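Local coordinates for protein aminotransferase class I and II (Streptococcus suis 89/1591, PDB 3OP7) that probably catalyses pyridoxal-phosphate-dependent amino-group transfer as a fold-type I aminotransferase, its cofactor joined to an active-site lysine as an internal aldimine, at residues 140-148 with 171-182; 111-119 with 158-166. All coordinates share one frame; numbering follows the deposited sequence.

Contact 1. Residues 140-148 with 171-182. With EDO (1,2-ethanediol), chain J; EDO (1,2-ethanediol), chain K.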
loop_
_atom_site.group_PDB
_atom_site.type_symbol
_atom_site.label_atom_id
_atom_site.label_comp_id
_atom_site.label_asym_id
_atom_site.label_seq_id
_atom_site.Cartn_x
_atom_site.Cartn_y
_atom_site.Cartn_z
ATOM N N TRP A 140 20.901 23.397 6.503
ATOM C CA TRP A 140 20.526 22.079 5.973
ATOM C C TRP A 140 19.793 22.154 4.627
ATOM O O TRP A 140 19.128 21.219 4.245
ATOM C CB TRP A 140 19.677 21.228 6.950
ATOM C CG TRP A 140 20.445 20.635 8.132
ATOM C CD1 TRP A 140 20.197 20.857 9.454
ATOM C CD2 TRP A 140 21.530 19.703 8.083
ATOM N NE1 TRP A 140 21.063 20.118 10.240
ATOM C CE2 TRP A 140 21.899 19.407 9.424
ATOM C CE3 TRP A 140 22.219 19.074 7.048
ATOM C CZ2 TRP A 140 22.929 18.511 9.742
ATOM C CZ3 TRP A 140 23.235 18.177 7.357
ATOM C CH2 TRP A 140 23.612 17.938 8.706
ATOM N N LEU A 141 19.868 23.292 3.945
ATOM C CA LEU A 141 19.333 23.361 2.619
ATOM C C LEU A 141 20.408 22.988 1.599
ATOM O O LEU A 141 21.607 23.262 1.788
ATOM C CB LEU A 141 18.773 24.733 2.315
ATOM C CG LEU A 141 17.636 25.240 3.183
ATOM C CD1 LEU A 141 17.431 26.724 2.894
ATOM C CD2 LEU A 141 16.396 24.347 3.013
ATOM N N PRO A 142 19.983 22.432 0.469
ATOM C CA PRO A 142 20.955 22.148 -0.606
ATOM C C PRO A 142 21.185 23.402 -1.413
ATOM O O PRO A 142 20.510 24.405 -1.174
ATOM C CB PRO A 142 20.232 21.116 -1.447
ATOM C CG PRO A 142 18.823 21.591 -1.385
ATOM C CD PRO A 142 18.617 22.073 0.034
ATOM N N ASP A 143 22.176 23.383 -2.299
ATOM C CA ASP A 143 22.616 24.604 -2.973
ATOM C C ASP A 143 21.957 24.639 -4.366
ATOM O O ASP A 143 22.189 23.787 -5.203
ATOM C CB ASP A 143 24.148 24.593 -3.059
ATOM C CG ASP A 143 24.757 25.835 -3.706
ATOM O OD1 ASP A 143 24.049 26.768 -4.171
ATOM O OD2 ASP A 143 26.000 25.847 -3.764
ATOM N N LEU A 144 21.142 25.651 -4.594
ATOM C CA LEU A 144 20.519 25.856 -5.906
ATOM C C LEU A 144 21.540 25.993 -7.034
ATOM O O LEU A 144 21.264 25.509 -8.136
ATOM C CB LEU A 144 19.594 27.048 -5.861
ATOM C CG LEU A 144 18.319 26.893 -5.032
ATOM C CD1 LEU A 144 17.729 28.266 -4.695
ATOM C CD2 LEU A 144 17.297 25.967 -5.797
ATOM N N GLU A 145 22.713 26.611 -6.784
ATOM C CA GLU A 145 23.773 26.621 -7.824
ATOM C C GLU A 145 24.205 25.202 -8.188
ATOM O O GLU A 145 24.467 24.921 -9.358
ATOM C CB GLU A 145 25.020 27.413 -7.410
ATOM C CG GLU A 145 24.743 28.841 -7.200
ATOM C CD GLU A 145 26.009 29.656 -6.962
ATOM O OE1 GLU A 145 27.105 29.047 -6.792
ATOM O OE2 GLU A 145 25.887 30.898 -6.967
ATOM N N LYS A 146 24.267 24.299 -7.205
ATOM C CA LYS A 146 24.622 22.910 -7.496
ATOM C C LYS A 146 23.537 22.228 -8.258
ATOM O O LYS A 146 23.796 21.356 -9.114
ATOM C CB LYS A 146 25.011 22.135 -6.234
ATOM C CG LYS A 146 26.347 22.690 -5.716
ATOM C CD LYS A 146 27.057 21.864 -4.639
ATOM C CE LYS A 146 28.266 22.621 -4.098
ATOM N NZ LYS A 146 27.902 23.481 -2.945
ATOM N N LEU A 147 22.294 22.584 -7.961
ATOM C CA LEU A 147 21.196 22.016 -8.749
ATOM C C LEU A 147 21.321 22.381 -10.226
ATOM O O LEU A 147 21.049 21.545 -11.107
ATOM C CB LEU A 147 19.850 22.465 -8.243
ATOM C CG LEU A 147 18.628 21.864 -8.968
ATOM C CD1 LEU A 147 18.547 20.320 -8.921
ATOM C CD2 LEU A 147 17.350 22.484 -8.395
ATOM N N ARG A 148 21.701 23.626 -10.500
ATOM C CA ARG A 148 21.925 24.063 -11.877
ATOM C C ARG A 148 23.029 23.249 -12.566
ATOM O O ARG A 148 23.000 23.135 -13.780
ATOM C CB ARG A 148 22.203 25.560 -11.950
ATOM C CG ARG A 148 21.011 26.412 -11.589
ATOM C CD ARG A 148 21.289 27.893 -11.815
ATOM N NE ARG A 148 20.195 28.692 -11.303
ATOM C CZ ARG A 148 20.093 29.108 -10.053
ATOM N NH1 ARG A 148 21.106 28.974 -9.195
ATOM N NH2 ARG A 148 19.014 29.762 -9.682
HETATM N N MSE A 171 12.279 24.684 2.967
HETATM C CA MSE A 171 12.432 25.671 1.898
HETATM C C MSE A 171 11.242 26.586 1.875
HETATM O O MSE A 171 10.120 26.148 1.641
HETATM C CB MSE A 171 12.512 24.990 0.536
HETATM C CG MSE A 171 13.666 24.028 0.377
HETATM SE SE MSE A 171 13.413 22.802 -1.138
HETATM C CE MSE A 171 15.175 21.994 -1.094
ATOM N N ASP A 172 11.480 27.863 2.013
ATOM C CA ASP A 172 10.375 28.808 1.975
ATOM C C ASP A 172 9.989 29.169 0.528
ATOM O O ASP A 172 10.566 28.661 -0.450
ATOM C CB ASP A 172 10.670 30.033 2.846
ATOM C CG ASP A 172 11.805 30.893 2.334
ATOM O OD1 ASP A 172 12.308 30.720 1.211
ATOM O OD2 ASP A 172 12.191 31.789 3.083
ATOM N N ARG A 173 9.016 30.049 0.395
ATOM C CA ARG A 173 8.532 30.470 -0.912
ATOM C C ARG A 173 9.635 31.018 -1.808
ATOM O O ARG A 173 9.696 30.663 -2.953
ATOM C CB ARG A 173 7.453 31.556 -0.774
ATOM C CG ARG A 173 6.966 32.139 -2.117
ATOM C CD ARG A 173 5.859 33.176 -1.907
ATOM N NE ARG A 173 4.612 32.549 -1.455
ATOM C CZ ARG A 173 3.690 32.003 -2.250
ATOM N NH1 ARG A 173 3.839 31.933 -3.561
ATOM N NH2 ARG A 173 2.599 31.523 -1.713
ATOM N N THR A 174 10.464 31.910 -1.291
ATOM C CA THR A 174 11.528 32.526 -2.114
ATOM C C THR A 174 12.452 31.431 -2.704
ATOM O O THR A 174 12.802 31.462 -3.887
ATOM C CB THR A 174 12.339 33.512 -1.304
ATOM O OG1 THR A 174 11.457 34.531 -0.803
ATOM C CG2 THR A 174 13.437 34.198 -2.158
ATOM N N TYR A 175 12.856 30.501 -1.855
ATOM C CA TYR A 175 13.621 29.336 -2.286
ATOM C C TYR A 175 12.918 28.460 -3.303
ATOM O O TYR A 175 13.507 28.109 -4.335
ATOM C CB TYR A 175 13.996 28.483 -1.075
ATOM C CG TYR A 175 15.054 27.449 -1.378
ATOM C CD1 TYR A 175 14.752 26.288 -2.042
ATOM C CD2 TYR A 175 16.378 27.655 -0.975
ATOM C CE1 TYR A 175 15.756 25.344 -2.327
ATOM C CE2 TYR A 175 17.345 26.704 -1.229
ATOM C CZ TYR A 175 17.028 25.578 -1.932
ATOM O OH TYR A 175 18.006 24.664 -2.192
ATOM N N LEU A 176 11.676 28.057 -2.998
ATOM C CA LEU A 176 10.887 27.245 -3.887
ATOM C C LEU A 176 10.666 27.857 -5.277
ATOM O O LEU A 176 10.624 27.129 -6.270
ATOM C CB LEU A 176 9.504 26.891 -3.278
ATOM C CG LEU A 176 9.505 25.979 -2.053
ATOM C CD1 LEU A 176 8.114 25.910 -1.374
ATOM C CD2 LEU A 176 9.990 24.536 -2.360
ATOM N N GLU A 177 10.450 29.164 -5.339
ATOM C CA GLU A 177 10.229 29.823 -6.594
ATOM C C GLU A 177 11.486 29.718 -7.476
ATOM O O GLU A 177 11.354 29.557 -8.699
ATOM C CB GLU A 177 9.763 31.312 -6.371
ATOM C CG GLU A 177 8.268 31.304 -5.924
ATOM C CD GLU A 177 7.647 32.678 -5.558
ATOM O OE1 GLU A 177 8.377 33.627 -5.298
ATOM O OE2 GLU A 177 6.393 32.749 -5.483
ATOM N N GLU A 178 12.672 29.816 -6.867
ATOM C CA GLU A 178 13.938 29.687 -7.587
ATOM C C GLU A 178 14.172 28.234 -8.059
ATOM O O GLU A 178 14.584 28.000 -9.212
ATOM C CB GLU A 178 15.111 30.265 -6.740
ATOM C CG GLU A 178 16.359 30.481 -7.584
ATOM C CD GLU A 178 17.510 31.126 -6.876
ATOM O OE1 GLU A 178 17.353 31.680 -5.769
ATOM O OE2 GLU A 178 18.603 31.054 -7.446
ATOM N N LEU A 179 13.813 27.276 -7.204
ATOM C CA LEU A 179 13.832 25.846 -7.547
ATOM C C LEU A 179 12.919 25.618 -8.750
ATOM O O LEU A 179 13.268 24.904 -9.707
ATOM C CB LEU A 179 13.376 25.012 -6.356
ATOM C CG LEU A 179 13.006 23.561 -6.573
ATOM C CD1 LEU A 179 14.209 22.828 -7.172
ATOM C CD2 LEU A 179 12.537 22.965 -5.222
ATOM N N VAL A 180 11.729 26.194 -8.689
ATOM C CA VAL A 180 10.766 26.029 -9.768
ATOM C C VAL A 180 11.303 26.643 -11.075
ATOM O O VAL A 180 11.159 26.071 -12.118
ATOM C CB VAL A 180 9.409 26.605 -9.379
ATOM C CG1 VAL A 180 8.427 26.688 -10.602
ATOM C CG2 VAL A 180 8.781 25.738 -8.299
ATOM N N GLU A 181 11.893 27.828 -11.018
ATOM C CA GLU A 181 12.461 28.410 -12.225
ATOM C C GLU A 181 13.486 27.475 -12.872
ATOM O O GLU A 181 13.533 27.376 -14.104
ATOM C CB GLU A 181 13.033 29.800 -11.952
ATOM C CG GLU A 181 11.938 30.833 -11.736
ATOM C CD GLU A 181 12.456 32.210 -11.381
ATOM O OE1 GLU A 181 13.442 32.308 -10.616
ATOM O OE2 GLU A 181 11.871 33.203 -11.879
ATOM N N ILE A 182 14.274 26.766 -12.061
ATOM C CA ILE A 182 15.243 25.816 -12.600
ATOM C C ILE A 182 14.547 24.598 -13.246
ATOM O O ILE A 182 14.847 24.241 -14.419
ATOM C CB ILE A 182 16.234 25.323 -11.531
ATOM C CG1 ILE A 182 17.085 26.468 -10.979
ATOM C CG2 ILE A 182 17.123 24.225 -12.117
ATOM C CD1 ILE A 182 17.819 26.073 -9.641
HETATM C C1 EDO J . 17.127 29.274 -15.335
HETATM O O1 EDO J . 15.938 29.826 -14.720
HETATM C C2 EDO J . 18.377 29.795 -14.618
HETATM O O2 EDO J . 18.906 28.895 -13.630
HETATM C C1 EDO K . -0.888 29.852 -1.115
HETATM O O1 EDO K . -0.458 30.328 -2.402
HETATM C C2 EDO K . 0.319 29.654 -0.199
HETATM O O2 EDO K . 0.174 28.572 0.741
HETATM O O HOH W 1 21.458 30.322 -6.704
#
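The phenol of Tyr-175 reaches across from helix 173-184 to the backbone carbonyl just ahead of helix 144-150: its OH donates to Pro-142 O at 2.7 Å, coming from well above the carbonyl plane, while that oxygen lies at the edge of the tyrosine ring. This is helix-on-helix packing in the large domain of a fold-type I aminotransferase, where segments 144-148 and 173-182 of the two helices run nearly parallel on one side of the central sheet, 7° between their axes, which come within 10.6 Å. Leu-144 is the knob, seated among Tyr-175, Glu-178, Leu-179 and Ile-182. Its CD1 sits over one face of the tyrosine in a CH-pi contact, 3.9 Å from the centroid, and CD2 turns to Ile-182 CD1. Deeper, toward Trp-132 and Ile-109 of the sheet, Leu-147 CD2 presses tightly on Leu-179 CD1, the two side chains crossing at about a right angle. At the other end, Pro-142 and the selenomethionine Met-171 meet tip to tip, CD to CE at 3.6 Å. Asp-143 and Asp-172 N-cap the two helices. The solvent-facing end carries charge. Arg-148, extended from CG to NE, lays its guanidinium beneath Ile-182 CD1 on one face and gives NH2 in plane to the anti lone pair of Glu-178 OE2 at 2.6 Å; a water bridges Arg-148 NH1 to that same oxygen.

Contact 2. Residues 111-119 with 158-166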
loop_
_atom_site.group_PDB
_atom_site.type_symbol
_atom_site.label_atom_id
_atom_site.label_comp_id
_atom_site.label_asym_id
_atom_site.label_seq_id
_atom_site.Cartn_x
_atom_site.Cartn_y
_atom_site.Cartn_z
ATOM N N LEU A 111 16.842 15.326 -3.401
ATOM C CA LEU A 111 17.367 15.850 -2.156
ATOM C C LEU A 111 18.031 14.702 -1.384
ATOM O O LEU A 111 17.573 13.564 -1.443
ATOM C CB LEU A 111 16.219 16.460 -1.335
ATOM C CG LEU A 111 16.549 17.297 -0.103
ATOM C CD1 LEU A 111 17.336 18.530 -0.493
ATOM C CD2 LEU A 111 15.226 17.615 0.673
ATOM N N TYR A 112 19.113 15.005 -0.655
ATOM C CA TYR A 112 19.872 13.932 -0.020
ATOM C C TYR A 112 20.707 14.454 1.131
ATOM O O TYR A 112 21.380 15.506 1.002
ATOM C CB TYR A 112 20.787 13.215 -1.029
ATOM C CG TYR A 112 21.375 11.959 -0.459
ATOM C CD1 TYR A 112 20.631 10.779 -0.461
ATOM C CD2 TYR A 112 22.637 11.939 0.131
ATOM C CE1 TYR A 112 21.107 9.613 0.080
ATOM C CE2 TYR A 112 23.146 10.741 0.666
ATOM C CZ TYR A 112 22.361 9.595 0.649
ATOM O OH TYR A 112 22.799 8.383 1.171
ATOM N N PRO A 113 20.654 13.760 2.285
ATOM C CA PRO A 113 19.737 12.722 2.686
ATOM C C PRO A 113 18.336 13.242 2.757
ATOM O O PRO A 113 18.104 14.429 2.899
ATOM C CB PRO A 113 20.150 12.393 4.145
ATOM C CG PRO A 113 21.219 13.130 4.445
ATOM C CD PRO A 113 21.670 13.990 3.315
ATOM N N THR A 114 17.391 12.340 2.595
ATOM C CA THR A 114 16.005 12.674 2.703
ATOM C C THR A 114 15.263 11.367 2.968
ATOM O O THR A 114 15.882 10.334 3.181
ATOM C CB THR A 114 15.454 13.305 1.385
ATOM O OG1 THR A 114 14.142 13.778 1.637
ATOM C CG2 THR A 114 15.416 12.297 0.193
ATOM N N TYR A 115 13.947 11.383 2.926
ATOM C CA TYR A 115 13.172 10.129 3.082
ATOM C C TYR A 115 13.522 9.092 2.008
ATOM O O TYR A 115 13.528 9.397 0.809
ATOM C CB TYR A 115 11.681 10.456 3.067
ATOM C CG TYR A 115 10.849 9.380 3.733
ATOM C CD1 TYR A 115 10.975 9.144 5.079
ATOM C CD2 TYR A 115 9.939 8.625 3.025
ATOM C CE1 TYR A 115 10.236 8.177 5.716
ATOM C CE2 TYR A 115 9.177 7.703 3.650
ATOM C CZ TYR A 115 9.337 7.444 5.001
ATOM O OH TYR A 115 8.587 6.465 5.674
ATOM N N GLN A 116 13.876 7.874 2.415
ATOM C CA GLN A 116 14.564 6.943 1.500
ATOM C C GLN A 116 13.779 6.564 0.244
ATOM O O GLN A 116 14.359 6.257 -0.780
ATOM C CB GLN A 116 15.035 5.680 2.264
ATOM C CG GLN A 116 15.863 4.706 1.437
ATOM C CD GLN A 116 16.436 3.556 2.247
ATOM O OE1 GLN A 116 16.364 3.559 3.483
ATOM N NE2 GLN A 116 17.030 2.579 1.561
ATOM N N GLN A 117 12.452 6.606 0.315
ATOM C CA GLN A 117 11.635 6.327 -0.868
ATOM C C GLN A 117 12.067 7.181 -2.072
ATOM O O GLN A 117 12.029 6.719 -3.218
ATOM C CB GLN A 117 10.180 6.654 -0.594
ATOM C CG GLN A 117 9.401 5.606 0.236
ATOM C CD GLN A 117 7.938 5.941 0.263
ATOM O OE1 GLN A 117 7.555 6.985 0.768
ATOM N NE2 GLN A 117 7.098 5.032 -0.283
ATOM N N LEU A 118 12.398 8.429 -1.775
ATOM C CA LEU A 118 12.494 9.447 -2.798
ATOM C C LEU A 118 13.676 9.252 -3.750
ATOM O O LEU A 118 13.600 9.711 -4.908
ATOM C CB LEU A 118 12.517 10.864 -2.202
ATOM C CG LEU A 118 11.267 11.265 -1.419
ATOM C CD1 LEU A 118 11.552 12.653 -0.802
ATOM C CD2 LEU A 118 9.928 11.189 -2.271
ATOM N N TYR A 119 14.716 8.556 -3.305
ATOM C CA TYR A 119 15.867 8.241 -4.157
ATOM C C TYR A 119 16.003 6.757 -4.493
ATOM O O TYR A 119 16.380 6.443 -5.612
ATOM C CB TYR A 119 17.165 8.823 -3.596
ATOM C CG TYR A 119 17.490 8.470 -2.169
ATOM C CD1 TYR A 119 18.151 7.291 -1.868
ATOM C CD2 TYR A 119 17.106 9.291 -1.120
ATOM C CE1 TYR A 119 18.450 6.974 -0.569
ATOM C CE2 TYR A 119 17.357 8.966 0.162
ATOM C CZ TYR A 119 18.030 7.788 0.443
ATOM O OH TYR A 119 18.296 7.446 1.748
ATOM N N ILE A 158 12.589 16.115 -10.018
ATOM C CA ILE A 158 13.350 16.487 -8.863
ATOM C C ILE A 158 12.487 16.144 -7.646
ATOM O O ILE A 158 11.291 16.516 -7.603
ATOM C CB ILE A 158 13.660 17.994 -8.844
ATOM C CG1 ILE A 158 14.511 18.377 -10.051
ATOM C CG2 ILE A 158 14.424 18.410 -7.538
ATOM C CD1 ILE A 158 14.515 19.889 -10.353
ATOM N N CYS A 159 13.072 15.403 -6.706
ATOM C CA CYS A 159 12.384 15.007 -5.480
ATOM C C CYS A 159 12.888 15.785 -4.296
ATOM O O CYS A 159 14.112 15.855 -4.044
ATOM C CB CYS A 159 12.546 13.500 -5.236
ATOM S SG CYS A 159 12.006 12.432 -6.538
ATOM N N ILE A 160 11.953 16.395 -3.558
ATOM C CA ILE A 160 12.242 17.064 -2.315
ATOM C C ILE A 160 11.289 16.606 -1.210
ATOM O O ILE A 160 10.253 16.006 -1.476
ATOM C CB ILE A 160 12.131 18.592 -2.470
ATOM C CG1 ILE A 160 10.687 19.045 -2.764
ATOM C CG2 ILE A 160 13.130 19.126 -3.542
ATOM C CD1 ILE A 160 10.558 20.636 -2.734
ATOM N N ASN A 161 11.636 16.922 0.034
ATOM C CA ASN A 161 10.866 16.566 1.205
ATOM C C ASN A 161 10.884 17.886 2.002
ATOM O O ASN A 161 11.933 18.380 2.416
ATOM C CB ASN A 161 11.581 15.396 1.884
ATOM C CG ASN A 161 10.883 14.823 3.112
ATOM O OD1 ASN A 161 11.561 14.140 3.915
ATOM N ND2 ASN A 161 9.566 15.016 3.253
ATOM N N ASN A 162 9.712 18.481 2.175
ATOM C CA ASN A 162 9.600 19.837 2.688
ATOM C C ASN A 162 8.460 19.899 3.726
ATOM O O ASN A 162 7.285 19.873 3.346
ATOM C CB ASN A 162 9.317 20.822 1.552
ATOM C CG ASN A 162 9.811 22.243 1.866
ATOM O OD1 ASN A 162 10.847 22.435 2.573
ATOM N ND2 ASN A 162 9.066 23.249 1.399
ATOM N N ALA A 163 8.768 20.004 5.029
ATOM C CA ALA A 163 10.136 19.971 5.598
ATOM C C ALA A 163 10.841 18.654 5.470
ATOM O O ALA A 163 10.188 17.634 5.269
ATOM C CB ALA A 163 10.069 20.373 7.083
ATOM N N ASN A 164 12.168 18.628 5.653
ATOM C CA ASN A 164 12.934 17.411 5.339
ATOM C C ASN A 164 13.045 16.455 6.529
ATOM O O ASN A 164 13.147 16.887 7.643
ATOM C CB ASN A 164 14.358 17.785 4.892
ATOM C CG ASN A 164 15.074 16.614 4.180
ATOM O OD1 ASN A 164 14.440 15.671 3.667
ATOM N ND2 ASN A 164 16.389 16.668 4.148
ATOM N N ASN A 165 13.031 15.155 6.269
ATOM C CA ASN A 165 13.356 14.106 7.247
ATOM C C ASN A 165 14.780 13.667 6.897
ATOM O O ASN A 165 14.978 13.045 5.836
ATOM C CB ASN A 165 12.349 12.949 7.074
ATOM C CG ASN A 165 12.527 11.834 8.086
ATOM O OD1 ASN A 165 13.586 11.615 8.603
ATOM N ND2 ASN A 165 11.454 11.071 8.311
ATOM N N PRO A 166 15.759 13.869 7.808
ATOM C CA PRO A 166 15.651 14.035 9.273
ATOM C C PRO A 166 15.803 15.401 9.886
ATOM O O PRO A 166 15.630 15.554 11.099
ATOM C CB PRO A 166 16.792 13.132 9.749
ATOM C CG PRO A 166 17.900 13.470 8.732
ATOM C CD PRO A 166 17.174 13.657 7.422
#
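Leu-111 N donates to Cys-159 O at 2.9 Å, the one backbone hydrogen bond between these two segments and part of the parallel pairing of strands 107-112 and 157-161 in the central sheet. Past the strand ends, side chains take over the polar work. The amide of Asn-164 grips residues 113-114 at two points: ND2 points almost straight at Pro-113 O (3.1 Å, 175° at the hydrogen), and OD1 accepts from Thr-114 OG1 at 2.8 Å. With chi1 at -172°, Thr-114 swings OG1 opposite its backbone N and across to this amide. Asn-161 braces its own loop, its OD1 accepting from Asn-165 N while ND2 is hydrogen-bonded to Asp-193 O. A CA-H...O contact from Thr-114 CA to Asn-165 O, 3.3 Å, adds to the closure.

Van der Waals contacts flank this network. Leu-111 CD2 comes up against the Asn-164 amide carbon CG at 3.7 Å. From helix 117-124, Leu-118 sets its CB against Cys-159 CB at 4.0 Å and its CD1 beside Ile-160 O and Asn-161 CB. The Tyr-115 ring meets Asn-165 obliquely, CD1 to ND2 at 3.8 Å, their planes 42° apart; Ile-253 of the second subunit also packs on this tyrosine.

Cofactor chemistry gives the contact its meaning. Asn-165 ND2 is hydrogen-bonded to O3 of the pyridoxal phosphate-lysine adduct at position 222, and its OD1 accepts from Arg-347 NH1. Both amide ends are therefore committed, which fixes the flip of the group; the bond to O3 would probably help stabilise negative charge on the phenolic oxygen, as in related aminotransferases, while Asn-161 OD1 holds the backbone N of Asn-165.

Overall arrangement
The two contacts lie about 14 Å apart, centre to centre, in the large domain and share its mixed sheet. Their segments alternate along the chain: 111-119, 140-148, 158-166, then 171-182. Strand 157-161 follows helix 144-150 and leads through the asparagine-rich loop into helix 173-184, so contact 1 pairs the helices before and after strand 157-161 of contact 2. They touch directly: Asn-162 OD1 probably accepts from Met-171 N, Pro-142 packs on Leu-111, and Ile-160 meets both Met-171 and Leu-179. Contact 1 thus supplies two helices of the layer over the sheet, and the sheet's edge strand 141-142, while contact 2 lies nearer the chain's centre and reaches the cofactor and the second subunit.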